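Local coordinates for anaphase-promoting complex subunit CUT9 (Schizosaccharomyces pombe, PDB 2XPI), which serves as a tetratricopeptide-repeat subunit of the anaphase-promoting complex, the E3 ubiquitin ligase that controls progression through mitosis and G1, at residues D119-A124 and S149-Y154. Sequence-based numbering, arbitrary orientation.
Sequences DAFWLA and SSACRY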
# COMPACT_ATOMS: atom_id res chain seq x y z
N ASP A 119 20.95 11.32 -7.83
CA ASP A 119 20.80 10.93 -6.44
C ASP A 119 19.45 11.36 -5.87
O ASP A 119 18.85 10.62 -5.09
CB ASP A 119 21.98 11.43 -5.61
CG ASP A 119 23.26 10.73 -6.00
OD1 ASP A 119 23.16 9.56 -6.42
OD2 ASP A 119 24.35 11.35 -5.94
N ALA A 120 18.98 12.53 -6.28
CA ALA A 120 17.63 12.98 -5.95
C ALA A 120 16.61 12.00 -6.51
O ALA A 120 15.62 11.68 -5.85
CB ALA A 120 17.39 14.36 -6.52
N PHE A 121 16.82 11.55 -7.74
CA PHE A 121 15.93 10.57 -8.33
C PHE A 121 15.81 9.32 -7.47
O PHE A 121 14.71 8.88 -7.11
CB PHE A 121 16.41 10.16 -9.72
CG PHE A 121 15.69 8.97 -10.26
CD1 PHE A 121 14.40 9.10 -10.78
CD2 PHE A 121 16.27 7.71 -10.23
CE1 PHE A 121 13.71 7.98 -11.28
CE2 PHE A 121 15.58 6.58 -10.72
CZ PHE A 121 14.30 6.73 -11.25
N TRP A 122 16.95 8.73 -7.15
CA TRP A 122 16.97 7.45 -6.46
C TRP A 122 16.43 7.57 -5.04
O TRP A 122 15.80 6.63 -4.53
CB TRP A 122 18.38 6.85 -6.48
CG TRP A 122 18.71 6.27 -7.83
CD1 TRP A 122 19.67 6.71 -8.72
CD2 TRP A 122 18.06 5.17 -8.46
NE1 TRP A 122 19.66 5.93 -9.84
CE2 TRP A 122 18.68 4.97 -9.71
CE3 TRP A 122 17.01 4.32 -8.09
CZ2 TRP A 122 18.29 3.95 -10.59
CZ3 TRP A 122 16.61 3.30 -8.97
CH2 TRP A 122 17.26 3.13 -10.20
N LEU A 123 16.64 8.74 -4.43
CA LEU A 123 16.10 9.01 -3.10
C LEU A 123 14.58 9.11 -3.22
O LEU A 123 13.84 8.52 -2.42
CB LEU A 123 16.66 10.31 -2.55
CG LEU A 123 16.76 10.47 -1.03
CD1 LEU A 123 16.44 11.90 -0.59
CD2 LEU A 123 15.91 9.46 -0.27
N ALA A 124 14.13 9.86 -4.22
CA ALA A 124 12.72 9.97 -4.54
C ALA A 124 12.07 8.59 -4.73
O ALA A 124 10.94 8.37 -4.27
CB ALA A 124 12.53 10.83 -5.77
N SER A 149 16.60 16.78 -15.36
CA SER A 149 16.68 15.33 -15.41
C SER A 149 15.36 14.79 -15.97
O SER A 149 14.30 15.18 -15.52
CB SER A 149 16.95 14.80 -14.00
OG SER A 149 17.00 13.38 -13.94
N SER A 150 15.43 13.90 -16.96
CA SER A 150 14.20 13.29 -17.49
C SER A 150 13.63 12.26 -16.53
O SER A 150 12.41 12.08 -16.43
CB SER A 150 14.45 12.64 -18.85
OG SER A 150 15.09 13.54 -19.74
N ALA A 151 14.52 11.57 -15.81
CA ALA A 151 14.10 10.61 -14.81
C ALA A 151 13.34 11.35 -13.71
O ALA A 151 12.31 10.87 -13.23
CB ALA A 151 15.29 9.87 -14.23
N CYS A 152 13.85 12.51 -13.32
CA CYS A 152 13.21 13.27 -12.27
C CYS A 152 11.86 13.83 -12.74
O CYS A 152 10.92 13.94 -11.96
CB CYS A 152 14.13 14.39 -11.77
SG CYS A 152 15.62 13.84 -10.85
N ARG A 153 11.76 14.16 -14.02
CA ARG A 153 10.50 14.60 -14.60
C ARG A 153 9.49 13.44 -14.63
O ARG A 153 8.35 13.57 -14.18
CB ARG A 153 10.72 15.16 -16.01
CG ARG A 153 9.54 15.90 -16.57
CD ARG A 153 9.91 16.61 -17.87
NE ARG A 153 9.37 17.97 -17.88
CZ ARG A 153 10.07 19.06 -17.63
NH1 ARG A 153 11.37 18.98 -17.37
NH2 ARG A 153 9.48 20.25 -17.65
N TYR A 154 9.92 12.30 -15.15
CA TYR A 154 9.10 11.12 -15.09
C TYR A 154 8.57 10.84 -13.67
O TYR A 154 7.38 10.61 -13.48
CB TYR A 154 9.85 9.91 -15.58
CG TYR A 154 9.09 8.63 -15.38
CD1 TYR A 154 7.99 8.32 -16.18
CD2 TYR A 154 9.46 7.72 -14.39
CE1 TYR A 154 7.27 7.15 -16.00
CE2 TYR A 154 8.75 6.54 -14.20
CZ TYR A 154 7.65 6.26 -15.01
OH TYR A 154 6.95 5.09 -14.84
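One face of the Phe121 ring carries the methyl group of Ala151, a CH-pi contact with CB 4.0 Å from the ring centroid and 27° off the ring normal. The methyl is shifted toward one side of the ring, and Phe121 CD1 comes within 3.6 Å of Ala151 CB. At the ring edge, in plane, lies Trp122 CD1. Phe121 CE2 in turn sits over the centre of one face of the Trp122 ring, 3.5 Å above its plane. With CG anti to the backbone N (chi1 168°), the phenyl reaches across to the first turn of helix 150-162. Cys152 adds a second point of touch, its SG 3.9 Å from Phe121 CB. Ser149 caps that turn, its OG accepting a weak bond from Cys152 N. Leu140 of helix 133-142 also packs on Cys152. The contact joins helix 117-129, the first of TPR 2, to helix 150-162, the first of TPR 3. Cutting Phe121 back to an alanine would probably cost the Ala151 methyl its aromatic partner and one Trp122 face its CE2 contact. No hydrogen bond crosses between the segments, so this buried contact rests on apolar packing and the CH-pi contact.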